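Protein argonaute (Aquifex aeolicus, PDB 1YVU) cleaves target RNA as a DNA-guided endonuclease, using short single-stranded DNA guides to pair with the target and divalent metal ions to cut it. Local coordinates at residues A[497-503]-A[516-522]; A[568-574]-A[594-600]; A[187-191]-A[219-223]; A[225-229]-A[249-254]. All coordinates share one frame; numbering follows the deposited sequence.

Contact 1: residues A[497-503]-A[516-522]. With CA (calcium ion), chain B.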
loop_
_atom_site.group_PDB
_atom_site.type_symbol
_atom_site.label_atom_id
_atom_site.label_comp_id
_atom_site.label_asym_id
_atom_site.label_seq_id
_atom_site.Cartn_x
_atom_site.Cartn_y
_atom_site.Cartn_z
ATOM N N ALA A 497 10.897 -9.742 -20.997
ATOM C CA ALA A 497 11.361 -8.978 -19.799
ATOM C C ALA A 497 10.229 -8.524 -18.881
ATOM O O ALA A 497 9.147 -8.136 -19.337
ATOM C CB ALA A 497 12.234 -7.780 -20.156
ATOM N N PHE A 498 10.497 -8.597 -17.577
ATOM C CA PHE A 498 9.545 -8.217 -16.525
ATOM C C PHE A 498 10.060 -6.952 -15.875
ATOM O O PHE A 498 11.087 -6.972 -15.190
ATOM C CB PHE A 498 9.428 -9.332 -15.477
ATOM C CG PHE A 498 8.867 -10.607 -16.021
ATOM C CD1 PHE A 498 9.685 -11.525 -16.690
ATOM C CD2 PHE A 498 7.504 -10.881 -15.933
ATOM C CE1 PHE A 498 9.143 -12.700 -17.272
ATOM C CE2 PHE A 498 6.954 -12.050 -16.508
ATOM C CZ PHE A 498 7.776 -12.957 -17.177
ATOM N N VAL A 499 9.422 -5.828 -16.165
ATOM C CA VAL A 499 9.884 -4.592 -15.577
ATOM C C VAL A 499 8.952 -4.136 -14.467
ATOM O O VAL A 499 7.745 -4.083 -14.648
ATOM C CB VAL A 499 10.236 -3.507 -16.658
ATOM C CG1 VAL A 499 10.250 -4.116 -18.029
ATOM C CG2 VAL A 499 9.322 -2.333 -16.641
ATOM N N GLY A 500 9.513 -3.890 -13.287
ATOM C CA GLY A 500 8.693 -3.435 -12.178
ATOM C C GLY A 500 9.022 -2.011 -11.797
ATOM O O GLY A 500 10.202 -1.697 -11.632
ATOM N N ILE A 501 7.997 -1.157 -11.715
ATOM C CA ILE A 501 8.198 0.252 -11.371
ATOM C C ILE A 501 7.325 0.782 -10.215
ATOM O O ILE A 501 6.285 0.196 -9.903
ATOM C CB ILE A 501 7.895 1.223 -12.618
ATOM C CG1 ILE A 501 8.403 0.634 -13.947
ATOM C CG2 ILE A 501 8.545 2.633 -12.414
ATOM C CD1 ILE A 501 8.432 1.587 -15.148
ATOM N N ASP A 502 7.872 1.769 -9.494
ATOM C CA ASP A 502 7.158 2.563 -8.492
ATOM C C ASP A 502 7.809 3.900 -8.716
ATOM O O ASP A 502 9.002 4.002 -9.050
ATOM C CB ASP A 502 7.312 2.213 -7.001
ATOM C CG ASP A 502 6.291 3.035 -6.078
ATOM O OD1 ASP A 502 6.442 4.261 -5.880
ATOM O OD2 ASP A 502 5.294 2.475 -5.563
ATOM N N ILE A 503 6.960 4.915 -8.670
ATOM C CA ILE A 503 7.350 6.293 -8.814
ATOM C C ILE A 503 6.649 6.923 -7.623
ATOM O O ILE A 503 5.446 6.699 -7.409
ATOM C CB ILE A 503 6.845 6.889 -10.148
ATOM C CG1 ILE A 503 7.489 6.150 -11.339
ATOM C CG2 ILE A 503 7.156 8.383 -10.186
ATOM C CD1 ILE A 503 7.089 6.607 -12.757
ATOM N N VAL A 516 11.231 10.305 -7.422
ATOM C CA VAL A 516 12.206 9.232 -7.545
ATOM C C VAL A 516 11.503 8.058 -8.244
ATOM O O VAL A 516 10.364 7.703 -7.880
ATOM C CB VAL A 516 12.719 8.753 -6.134
ATOM C CG1 VAL A 516 13.675 7.580 -6.280
ATOM C CG2 VAL A 516 13.423 9.890 -5.380
ATOM N N ALA A 517 12.196 7.455 -9.219
ATOM C CA ALA A 517 11.698 6.289 -9.966
ATOM C C ALA A 517 12.616 5.110 -9.756
ATOM O O ALA A 517 13.840 5.235 -9.920
ATOM C CB ALA A 517 11.620 6.579 -11.468
ATOM N N PHE A 518 12.036 3.967 -9.394
ATOM C CA PHE A 518 12.829 2.759 -9.233
ATOM C C PHE A 518 12.342 1.595 -10.108
ATOM O O PHE A 518 11.375 0.889 -9.772
ATOM C CB PHE A 518 12.953 2.347 -7.762
ATOM C CG PHE A 518 13.927 1.196 -7.515
ATOM C CD1 PHE A 518 15.191 1.156 -8.153
ATOM C CD2 PHE A 518 13.583 0.149 -6.638
ATOM C CE1 PHE A 518 16.094 0.114 -7.938
ATOM C CE2 PHE A 518 14.492 -0.912 -6.408
ATOM C CZ PHE A 518 15.757 -0.915 -7.075
ATOM N N THR A 519 13.122 1.343 -11.159
ATOM C CA THR A 519 12.861 0.287 -12.144
ATOM C C THR A 519 13.753 -0.937 -11.932
ATOM O O THR A 519 14.925 -0.822 -11.523
ATOM C CB THR A 519 12.986 0.854 -13.587
ATOM O OG1 THR A 519 12.074 1.959 -13.720
ATOM C CG2 THR A 519 12.654 -0.194 -14.656
ATOM N N LYS A 520 13.138 -2.104 -12.137
ATOM C CA LYS A 520 13.781 -3.405 -11.992
ATOM C C LYS A 520 13.443 -4.251 -13.211
ATOM O O LYS A 520 12.296 -4.660 -13.415
ATOM C CB LYS A 520 13.260 -4.096 -10.737
ATOM C CG LYS A 520 14.174 -4.067 -9.573
ATOM C CD LYS A 520 13.558 -4.771 -8.396
ATOM C CE LYS A 520 12.614 -3.862 -7.616
ATOM N NZ LYS A 520 12.824 -3.921 -6.107
ATOM N N ILE A 521 14.443 -4.462 -14.047
ATOM C CA ILE A 521 14.279 -5.269 -15.255
ATOM C C ILE A 521 14.746 -6.707 -14.992
ATOM O O ILE A 521 15.883 -6.920 -14.537
ATOM C CB ILE A 521 15.066 -4.653 -16.440
ATOM C CG1 ILE A 521 14.627 -3.203 -16.618
ATOM C CG2 ILE A 521 14.788 -5.430 -17.720
ATOM C CD1 ILE A 521 15.559 -2.392 -17.340
ATOM N N PHE A 522 13.854 -7.662 -15.295
ATOM C CA PHE A 522 14.104 -9.099 -15.118
ATOM C C PHE A 522 14.115 -9.940 -16.413
ATOM O O PHE A 522 13.700 -9.473 -17.483
ATOM C CB PHE A 522 13.097 -9.694 -14.130
ATOM C CG PHE A 522 13.359 -9.333 -12.690
ATOM C CD1 PHE A 522 12.843 -8.136 -12.128
ATOM C CD2 PHE A 522 14.090 -10.216 -11.865
ATOM C CE1 PHE A 522 13.051 -7.827 -10.747
ATOM C CE2 PHE A 522 14.318 -9.936 -10.477
ATOM C CZ PHE A 522 13.786 -8.724 -9.912
HETATM CA CA CA B . 3.843 4.780 -4.655
#

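Contact 2: residues A[568-574]-A[594-600]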
loop_
_atom_site.group_PDB
_atom_site.type_symbol
_atom_site.label_atom_id
_atom_site.label_comp_id
_atom_site.label_asym_id
_atom_site.label_seq_id
_atom_site.Cartn_x
_atom_site.Cartn_y
_atom_site.Cartn_z
ATOM N N VAL A 568 5.011 -5.210 -17.527
ATOM C CA VAL A 568 5.310 -4.172 -16.567
ATOM C C VAL A 568 4.441 -4.361 -15.366
ATOM O O VAL A 568 3.252 -4.597 -15.499
ATOM C CB VAL A 568 5.072 -2.742 -17.133
ATOM C CG1 VAL A 568 5.380 -1.651 -16.072
ATOM C CG2 VAL A 568 5.920 -2.520 -18.380
ATOM N N HIS A 569 5.052 -4.300 -14.189
ATOM C CA HIS A 569 4.330 -4.413 -12.921
ATOM C C HIS A 569 4.493 -3.074 -12.282
ATOM O O HIS A 569 5.622 -2.556 -12.173
ATOM C CB HIS A 569 4.943 -5.455 -11.998
ATOM C CG HIS A 569 4.832 -6.867 -12.487
ATOM N ND1 HIS A 569 5.320 -7.934 -11.760
ATOM C CD2 HIS A 569 4.289 -7.391 -13.609
ATOM C CE1 HIS A 569 5.080 -9.052 -12.420
ATOM N NE2 HIS A 569 4.456 -8.755 -13.545
ATOM N N ARG A 570 3.361 -2.493 -11.912
ATOM C CA ARG A 570 3.345 -1.193 -11.274
ATOM C C ARG A 570 2.999 -1.430 -9.835
ATOM O O ARG A 570 1.972 -2.054 -9.533
ATOM C CB ARG A 570 2.325 -0.270 -11.931
ATOM C CG ARG A 570 2.265 1.111 -11.316
ATOM C CD ARG A 570 3.558 1.876 -11.483
ATOM N NE ARG A 570 3.450 3.250 -11.008
ATOM C CZ ARG A 570 3.472 3.612 -9.733
ATOM N NH1 ARG A 570 3.595 2.687 -8.769
ATOM N NH2 ARG A 570 3.440 4.911 -9.426
ATOM N N ASP A 571 3.838 -0.892 -8.955
ATOM C CA ASP A 571 3.668 -1.032 -7.524
ATOM C C ASP A 571 2.366 -0.383 -7.086
ATOM O O ASP A 571 1.677 -0.871 -6.187
ATOM C CB ASP A 571 4.872 -0.410 -6.834
ATOM C CG ASP A 571 4.824 -0.504 -5.308
ATOM O OD1 ASP A 571 4.116 0.334 -4.672
ATOM O OD2 ASP A 571 5.540 -1.378 -4.752
ATOM N N GLY A 572 1.989 0.684 -7.753
ATOM C CA GLY A 572 0.760 1.308 -7.333
ATOM C C GLY A 572 -0.253 1.178 -8.412
ATOM O O GLY A 572 -0.285 0.187 -9.146
ATOM N N ARG A 573 -1.124 2.176 -8.433
ATOM C CA ARG A 573 -2.149 2.288 -9.439
ATOM C C ARG A 573 -1.474 3.114 -10.540
ATOM O O ARG A 573 -0.776 4.097 -10.262
ATOM C CB ARG A 573 -3.427 2.982 -8.890
ATOM C CG ARG A 573 -4.476 2.049 -8.212
ATOM C CD ARG A 573 -5.953 2.560 -8.360
ATOM N NE ARG A 573 -6.985 1.674 -7.770
ATOM C CZ ARG A 573 -7.942 1.027 -8.450
ATOM N NH1 ARG A 573 -8.030 1.126 -9.772
ATOM N NH2 ARG A 573 -8.851 0.311 -7.794
ATOM N N LEU A 574 -1.556 2.614 -11.764
ATOM C CA LEU A 574 -1.007 3.287 -12.929
ATOM C C LEU A 574 -1.856 4.522 -13.221
ATOM O O LEU A 574 -3.042 4.396 -13.553
ATOM C CB LEU A 574 -1.099 2.352 -14.124
ATOM C CG LEU A 574 0.088 1.537 -14.565
ATOM C CD1 LEU A 574 -0.381 0.445 -15.470
ATOM C CD2 LEU A 574 1.080 2.426 -15.253
ATOM N N GLU A 594 2.454 -5.215 -21.862
ATOM C CA GLU A 594 1.507 -5.802 -20.918
ATOM C C GLU A 594 1.693 -4.953 -19.663
ATOM O O GLU A 594 2.802 -4.882 -19.110
ATOM C CB GLU A 594 1.854 -7.248 -20.564
ATOM C CG GLU A 594 2.038 -8.226 -21.706
ATOM C CD GLU A 594 0.744 -8.770 -22.310
ATOM O OE1 GLU A 594 -0.223 -9.063 -21.561
ATOM O OE2 GLU A 594 0.727 -8.959 -23.550
ATOM N N LEU A 595 0.632 -4.243 -19.280
ATOM C CA LEU A 595 0.645 -3.384 -18.100
ATOM C C LEU A 595 -0.182 -3.916 -16.958
ATOM O O LEU A 595 -1.388 -4.185 -17.104
ATOM C CB LEU A 595 0.147 -1.973 -18.417
ATOM C CG LEU A 595 0.901 -1.144 -19.452
ATOM C CD1 LEU A 595 0.226 0.218 -19.585
ATOM C CD2 LEU A 595 2.371 -1.012 -19.088
ATOM N N LEU A 596 0.477 -4.097 -15.821
ATOM C CA LEU A 596 -0.198 -4.573 -14.629
ATOM C C LEU A 596 -0.040 -3.609 -13.477
ATOM O O LEU A 596 1.018 -3.005 -13.303
ATOM C CB LEU A 596 0.327 -5.937 -14.183
ATOM C CG LEU A 596 0.416 -7.079 -15.187
ATOM C CD1 LEU A 596 0.737 -8.321 -14.460
ATOM C CD2 LEU A 596 -0.870 -7.256 -15.882
ATOM N N GLU A 597 -1.129 -3.436 -12.737
ATOM C CA GLU A 597 -1.187 -2.615 -11.529
ATOM C C GLU A 597 -1.109 -3.685 -10.427
ATOM O O GLU A 597 -1.665 -4.780 -10.605
ATOM C CB GLU A 597 -2.570 -1.978 -11.396
ATOM C CG GLU A 597 -2.822 -0.596 -11.967
ATOM C CD GLU A 597 -4.287 -0.136 -11.709
ATOM O OE1 GLU A 597 -5.058 -0.912 -11.088
ATOM O OE2 GLU A 597 -4.677 0.995 -12.122
ATOM N N ILE A 598 -0.376 -3.422 -9.341
ATOM C CA ILE A 598 -0.305 -4.392 -8.227
ATOM C C ILE A 598 -0.725 -3.693 -6.946
ATOM O O ILE A 598 0.049 -2.971 -6.338
ATOM C CB ILE A 598 1.080 -5.128 -8.111
ATOM C CG1 ILE A 598 1.236 -6.109 -9.280
ATOM C CG2 ILE A 598 1.168 -5.925 -6.794
ATOM C CD1 ILE A 598 2.565 -6.762 -9.353
ATOM N N ILE A 599 -1.981 -3.908 -6.567
ATOM C CA ILE A 599 -2.577 -3.286 -5.394
ATOM C C ILE A 599 -2.481 -4.189 -4.172
ATOM O O ILE A 599 -3.163 -5.222 -4.107
ATOM C CB ILE A 599 -4.073 -2.877 -5.673
ATOM C CG1 ILE A 599 -4.131 -1.682 -6.625
ATOM C CG2 ILE A 599 -4.814 -2.471 -4.375
ATOM C CD1 ILE A 599 -4.019 -2.008 -8.052
ATOM N N LYS A 600 -1.677 -3.760 -3.193
ATOM C CA LYS A 600 -1.468 -4.515 -1.958
ATOM C C LYS A 600 -2.362 -4.126 -0.796
ATOM O O LYS A 600 -2.685 -4.968 0.048
ATOM C CB LYS A 600 0.003 -4.491 -1.528
ATOM C CG LYS A 600 0.737 -3.180 -1.636
ATOM C CD LYS A 600 1.438 -3.020 -2.968
ATOM C CE LYS A 600 1.958 -1.591 -3.092
ATOM N NZ LYS A 600 3.027 -1.248 -2.087
#

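Contact 3: residues A[187-191]-A[219-223]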
loop_
_atom_site.group_PDB
_atom_site.type_symbol
_atom_site.label_atom_id
_atom_site.label_comp_id
_atom_site.label_asym_id
_atom_site.label_seq_id
_atom_site.Cartn_x
_atom_site.Cartn_y
_atom_site.Cartn_z
ATOM N N PRO A 187 -9.584 13.830 10.278
ATOM C CA PRO A 187 -10.650 14.669 10.869
ATOM C C PRO A 187 -11.747 13.725 11.412
ATOM O O PRO A 187 -11.985 12.663 10.825
ATOM C CB PRO A 187 -11.157 15.467 9.674
ATOM C CG PRO A 187 -9.976 15.542 8.778
ATOM C CD PRO A 187 -9.407 14.176 8.852
ATOM N N ILE A 188 -12.462 14.138 12.461
ATOM C CA ILE A 188 -13.458 13.277 13.113
ATOM C C ILE A 188 -14.574 12.604 12.293
ATOM O O ILE A 188 -14.569 11.362 12.151
ATOM C CB ILE A 188 -13.989 13.898 14.455
ATOM C CG1 ILE A 188 -12.804 14.072 15.426
ATOM C CG2 ILE A 188 -15.055 12.975 15.112
ATOM C CD1 ILE A 188 -13.145 14.608 16.808
ATOM N N GLY A 189 -15.527 13.388 11.791
ATOM C CA GLY A 189 -16.603 12.803 11.001
ATOM C C GLY A 189 -16.260 12.629 9.518
ATOM O O GLY A 189 -17.161 12.482 8.693
ATOM N N ILE A 190 -14.959 12.656 9.186
ATOM C CA ILE A 190 -14.457 12.533 7.808
ATOM C C ILE A 190 -13.575 11.279 7.524
ATOM O O ILE A 190 -12.593 11.026 8.218
ATOM C CB ILE A 190 -13.703 13.859 7.384
ATOM C CG1 ILE A 190 -14.608 15.087 7.625
ATOM C CG2 ILE A 190 -13.253 13.815 5.919
ATOM C CD1 ILE A 190 -14.060 16.466 7.196
ATOM N N ASP A 191 -13.933 10.561 6.446
ATOM C CA ASP A 191 -13.281 9.330 5.934
ATOM C C ASP A 191 -11.917 9.627 5.245
ATOM O O ASP A 191 -11.536 8.977 4.259
ATOM C CB ASP A 191 -14.241 8.711 4.879
ATOM C CG ASP A 191 -14.777 7.333 5.268
ATOM O OD1 ASP A 191 -14.014 6.488 5.782
ATOM O OD2 ASP A 191 -15.981 7.103 4.980
ATOM N N HIS A 219 -18.123 18.920 5.041
ATOM C CA HIS A 219 -18.800 18.123 6.074
ATOM C C HIS A 219 -19.244 18.977 7.250
ATOM O O HIS A 219 -18.812 20.114 7.386
ATOM C CB HIS A 219 -17.876 17.028 6.597
ATOM C CG HIS A 219 -17.617 15.909 5.629
ATOM N ND1 HIS A 219 -18.061 14.615 5.855
ATOM C CD2 HIS A 219 -16.891 15.856 4.490
ATOM C CE1 HIS A 219 -17.610 13.826 4.901
ATOM N NE2 HIS A 219 -16.900 14.553 4.056
ATOM N N LYS A 220 -20.060 18.381 8.121
ATOM C CA LYS A 220 -20.638 19.021 9.315
ATOM C C LYS A 220 -19.669 19.303 10.477
ATOM O O LYS A 220 -19.701 20.401 11.044
ATOM C CB LYS A 220 -21.816 18.181 9.815
ATOM C CG LYS A 220 -22.676 18.809 10.898
ATOM C CD LYS A 220 -23.554 17.734 11.511
ATOM C CE LYS A 220 -24.565 18.304 12.487
ATOM N NZ LYS A 220 -25.478 17.236 12.979
ATOM N N SER A 221 -18.833 18.321 10.852
ATOM C CA SER A 221 -17.863 18.507 11.945
ATOM C C SER A 221 -16.860 19.639 11.657
ATOM O O SER A 221 -16.462 20.354 12.572
ATOM C CB SER A 221 -17.177 17.180 12.381
ATOM O OG SER A 221 -16.703 16.371 11.317
ATOM N N SER A 222 -16.588 19.873 10.370
ATOM C CA SER A 222 -15.697 20.933 9.906
ATOM C C SER A 222 -16.398 22.307 9.885
ATOM O O SER A 222 -15.733 23.328 10.084
ATOM C CB SER A 222 -15.092 20.592 8.537
ATOM O OG SER A 222 -16.072 20.201 7.578
ATOM N N LYS A 223 -17.728 22.327 9.669
ATOM C CA LYS A 223 -18.543 23.566 9.695
ATOM C C LYS A 223 -18.450 24.038 11.129
ATOM O O LYS A 223 -17.957 25.139 11.390
ATOM C CB LYS A 223 -20.041 23.317 9.374
ATOM C CG LYS A 223 -20.397 23.179 7.888
ATOM C CD LYS A 223 -21.919 23.218 7.570
ATOM C CE LYS A 223 -22.170 22.997 6.037
ATOM N NZ LYS A 223 -23.594 22.801 5.575
#

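Contact 4: residues A[225-229]-A[249-254]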
loop_
_atom_site.group_PDB
_atom_site.type_symbol
_atom_site.label_atom_id
_atom_site.label_comp_id
_atom_site.label_asym_id
_atom_site.label_seq_id
_atom_site.Cartn_x
_atom_site.Cartn_y
_atom_site.Cartn_z
ATOM N N ALA A 225 -16.268 23.244 13.370
ATOM C CA ALA A 225 -14.903 23.491 13.831
ATOM C C ALA A 225 -14.473 24.910 13.423
ATOM O O ALA A 225 -13.739 25.591 14.156
ATOM C CB ALA A 225 -13.954 22.462 13.254
ATOM N N TRP A 226 -14.943 25.355 12.256
ATOM C CA TRP A 226 -14.629 26.691 11.781
ATOM C C TRP A 226 -15.537 27.688 12.488
ATOM O O TRP A 226 -15.096 28.803 12.803
ATOM C CB TRP A 226 -14.752 26.804 10.257
ATOM C CG TRP A 226 -13.678 26.068 9.436
ATOM C CD1 TRP A 226 -13.849 24.932 8.692
ATOM C CD2 TRP A 226 -12.291 26.426 9.293
ATOM N NE1 TRP A 226 -12.663 24.552 8.110
ATOM C CE2 TRP A 226 -11.688 25.446 8.464
ATOM C CE3 TRP A 226 -11.488 27.471 9.802
ATOM C CZ2 TRP A 226 -10.328 25.488 8.115
ATOM C CZ3 TRP A 226 -10.135 27.512 9.457
ATOM C CH2 TRP A 226 -9.565 26.517 8.625
ATOM N N GLU A 227 -16.755 27.238 12.836
ATOM C CA GLU A 227 -17.749 28.054 13.563
ATOM C C GLU A 227 -17.153 28.475 14.900
ATOM O O GLU A 227 -17.145 29.649 15.228
ATOM C CB GLU A 227 -19.067 27.280 13.804
ATOM C CG GLU A 227 -20.311 28.158 14.121
ATOM C CD GLU A 227 -21.609 27.356 14.357
ATOM O OE1 GLU A 227 -21.694 26.189 13.922
ATOM O OE2 GLU A 227 -22.566 27.895 14.979
ATOM N N GLU A 228 -16.510 27.535 15.582
ATOM C CA GLU A 228 -15.897 27.794 16.865
ATOM C C GLU A 228 -14.715 28.753 16.840
ATOM O O GLU A 228 -14.655 29.659 17.647
ATOM C CB GLU A 228 -15.495 26.484 17.554
ATOM C CG GLU A 228 -16.662 25.524 17.900
ATOM C CD GLU A 228 -17.809 26.185 18.678
ATOM O OE1 GLU A 228 -17.565 26.631 19.831
ATOM O OE2 GLU A 228 -18.943 26.250 18.126
ATOM N N LEU A 229 -13.833 28.640 15.856
ATOM C CA LEU A 229 -12.657 29.519 15.823
ATOM C C LEU A 229 -13.039 30.961 15.549
ATOM O O LEU A 229 -12.408 31.887 16.050
ATOM C CB LEU A 229 -11.636 29.038 14.791
ATOM C CG LEU A 229 -11.115 27.593 14.730
ATOM C CD1 LEU A 229 -10.281 27.492 13.489
ATOM C CD2 LEU A 229 -10.299 27.185 15.933
ATOM N N THR A 249 -7.336 22.307 4.090
ATOM C CA THR A 249 -6.992 22.945 5.360
ATOM C C THR A 249 -8.026 22.588 6.399
ATOM O O THR A 249 -9.233 22.661 6.132
ATOM C CB THR A 249 -6.893 24.469 5.243
ATOM O OG1 THR A 249 -5.954 24.798 4.213
ATOM C CG2 THR A 249 -6.414 25.096 6.573
ATOM N N TYR A 250 -7.536 22.141 7.557
ATOM C CA TYR A 250 -8.379 21.745 8.691
ATOM C C TYR A 250 -7.770 22.285 9.987
ATOM O O TYR A 250 -6.544 22.435 10.052
ATOM C CB TYR A 250 -8.480 20.198 8.786
ATOM C CG TYR A 250 -9.318 19.533 7.708
ATOM C CD1 TYR A 250 -8.738 18.633 6.795
ATOM C CD2 TYR A 250 -10.698 19.797 7.588
ATOM C CE1 TYR A 250 -9.511 17.994 5.765
ATOM C CE2 TYR A 250 -11.495 19.168 6.564
ATOM C CZ TYR A 250 -10.887 18.262 5.655
ATOM O OH TYR A 250 -11.638 17.637 4.666
ATOM N N PRO A 251 -8.612 22.689 10.986
ATOM C CA PRO A 251 -8.150 23.207 12.292
ATOM C C PRO A 251 -7.655 22.040 13.117
ATOM O O PRO A 251 -8.304 20.978 13.155
ATOM C CB PRO A 251 -9.421 23.739 12.931
ATOM C CG PRO A 251 -10.226 24.111 11.770
ATOM C CD PRO A 251 -10.051 22.959 10.851
ATOM N N ALA A 252 -6.532 22.257 13.805
ATOM C CA ALA A 252 -5.904 21.252 14.658
ATOM C C ALA A 252 -6.858 20.657 15.686
ATOM O O ALA A 252 -6.640 19.558 16.196
ATOM C CB ALA A 252 -4.719 21.853 15.351
ATOM N N THR A 253 -7.949 21.380 15.920
ATOM C CA THR A 253 -8.997 21.008 16.862
ATOM C C THR A 253 -9.787 19.760 16.479
ATOM O O THR A 253 -10.254 19.031 17.360
ATOM C CB THR A 253 -9.981 22.169 17.105
ATOM O OG1 THR A 253 -10.613 22.538 15.863
ATOM C CG2 THR A 253 -9.248 23.371 17.732
ATOM N N ILE A 254 -9.935 19.498 15.185
ATOM C CA ILE A 254 -10.673 18.315 14.765
ATOM C C ILE A 254 -9.766 17.233 14.205
ATOM O O ILE A 254 -10.257 16.250 13.643
ATOM C CB ILE A 254 -11.773 18.623 13.726
ATOM C CG1 ILE A 254 -11.185 19.395 12.541
ATOM C CG2 ILE A 254 -12.976 19.254 14.409
ATOM C CD1 ILE A 254 -11.760 18.978 11.238
#

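Contact 1: residues A[497-503]-A[516-522]
Asp502 and Phe518 meet through the backbone at the very place where the Asp502 side chain turns to a calcium ion. Phe518 N gives a nearly linear hydrogen bond to Asp502 O (3.1 Å, 175° at the hydrogen). The carboxylate has CG anti to the backbone N (chi1 -171°), and Asp502 OD2 lies 2.9 Å from the calcium. Asp683 is the other protein ligand of that ion. Asp502 OD1 is hydrogen-bonded to Ser504, which ties down the second carboxylate oxygen.

Back toward Ala497, the two strands run antiparallel. Gly500 and Lys520 form a hydrogen-bonded pair: Gly500 N to Lys520 O is 2.9 Å, and Lys520 N to Gly500 O is 3.0 Å. Phe522 N also bonds Phe498 O at 2.9 Å. That same carbonyl oxygen lies at the edge of the Phe522 ring, in its plane. The two phenylalanines touch at their beta carbons, with Phe498 CB 3.9 Å from Phe522 CB, while the far ends of both rings lead away.

Val499, Ile521, Ile503 and Ala517 share the other face. Ile503 CG1 rests 4.2 Å from Ala517 CB. Ile501 and Thr519 run alongside each other in the same direction, with Ile501 CG2 near Thr519 OG1. Helix 542-557 packs on this side. Lys520 turns its amino end to His680 O and Trp705.

This is the first beta hairpin of the RNase H fold of the PIWI domain. Its first strand carries an aspartate that is probably catalytic, as in related argonautes.

Contact 2: residues A[568-574]-A[594-600]
His569 and Leu596 project together from neighbouring parallel strands of the RNase H fold. The strands belong to a beta-alpha-beta unit in which helix 576-589 connects 565-570 to 592-599. Leu596 CD1 comes within 3.8 Å of His569 CD2. Ile598 crosses the histidine at a slant, its CD1 beside the imidazole. His569 ND1 is hydrogen-bonded to Thr678 OG1.

Val568 and Leu595 make a similar pair on the face toward helix 576-589. Leu595 CD2 meets Val568 CB at 3.8 Å. Leu574 comes back from the loop and lies nearly perpendicular to Leu595. Its CD1 touches Leu595 CB.

Four backbone hydrogen bonds join the strands. They run from Val568 N to Glu594 O, Leu596 N to Val568 O, Arg570 N to Leu596 O and Ile598 N to Arg570 O.

Glu597, still in the strand, packs its CG against Leu574 N (3.5 Å). The charged pairs involve the loops. Glu597 OE1 is 3.8 Å from Arg573 NH1, a long salt bridge with the two planes 76° apart. The oxygen lies well out of the guanidinium plane and no N-H points at it. Arg573 is also poorly ordered. Asp571, a probable active-site residue, lies across Lys600. The lysine chain bends at chi2 and chi4 to bring its amine there. The salt bridge is made by Lys600 NZ and Asp571 OD1, 3.2 Å apart, and its hydrogen bond is weak.

Contact 3: residues A[187-191]-A[219-223]
Gly189 and Ile190 meet His219 and Ser221 where a loop lies against the N-terminal end of a helix. The first segment opens with Pro187, which begins a type I beta turn that ends at Ile190. Pro187 itself packs on Tyr250 and Ile254.

Ile188 follows at the exposed corner of the turn. It comes near the helix only through its backbone, and its carbonyl carbon is 4.4 Å from Ser221 OG.

Gly189 makes the one hydrogen bond between the segments. Gly189 N donates to Ser221 OG at 3.2 Å, with a bent angle of 139° at the hydrogen. The serine hydroxyl sits between its own backbone N and carbonyl carbon (chi1 47°), and its CB points toward the turn. Gly189 O lies 3.7 Å from His219 ND1, approaching the ring obliquely.

Both segments belong to the PAZ domain. The turn joins strands 184-187 and 194-201, which are neighbours in its antiparallel sheet. Ser221 and Ser222 lie near the N-terminal end of the helix that runs on to 231.

Ile190 comes next and supplies the apolar part of the contact. Its CG1 is anti to the carbonyl carbon and reaches over one face of the His219 imidazole, offset toward the rim. This is a CH-pi contact, with Ile190 CG1 3.9 Å from the centroid of the His219 ring. Ile190 CD1 also touches His219 CB, at 3.9 Å. The same imidazole also stacks with Trp40 of the N-terminal domain. Ser222 OG donates to His219 O at 2.7 Å, coming from above the carbonyl plane.

Contact 4: residues A[225-229]-A[249-254]
Trp226 and Pro251 are set nearly perpendicular, and the CG-CD edge of the proline stands on one face of the indole. Pro251 CG is 3.7 Å from the centroid of the Trp226 six-membered ring, only 6° off its normal. It is therefore a CH-pi contact over the ring centre. Pro251 CD is on the same face, close to Trp226 CZ2.

With Trp226 CG anti to the carbonyl carbon (chi1 -70°), the six-membered ring ends beside the strand. The far end of the indole comes nearer to 249-251 than its base does. At the ring edge, Thr249 O lies in the indole plane, 3.6 Å from Trp226 CZ2. Thr249 CG2 comes up to Trp226 CH2. Phe210, Cys213 and Met214 of helix 207-215 also pack on the indole.

Nearly one helical turn later, Leu229 slants across Pro251. Its CD1 is 3.8 Å from Pro251 CG, so the proline is gripped by both the indole and the leucine. Ala225 points toward the turn after the strand. Its CB meets Ile254 CG2 at 3.5 Å. Ile254 holds CG1 between its backbone N and carbonyl carbon (chi1 53°), which places CG2 anti to the carbonyl carbon and next to the alanine.

No hydrogen bond joins these segments. Helix 220-231 is held to this edge of the PAZ sheet by apolar packing and the CH-pi contact, so the fit depends on the shapes of the side chains.

In the fold
Contacts 1 and 2 are buried in the PIWI domain, while contacts 3 and 4 belong to the PAZ domain. Strands 497-505 and 565-570 are neighbours, so contacts 1 and 2 join directly, and Asp502 and Asp571 come together beside the metal. Both rely on backbone hydrogen bonds between strands, antiparallel in contact 1 and parallel in contact 2. Contacts 3 and 4 share helix 220-231 and have centres about 10 Å apart. Contact 3 is partly exposed and mixes one hydrogen bond with CH-pi packing. Contact 4 is buried and apolar. The PAZ pair has no touch with the PIWI pair and lies away from the metal site.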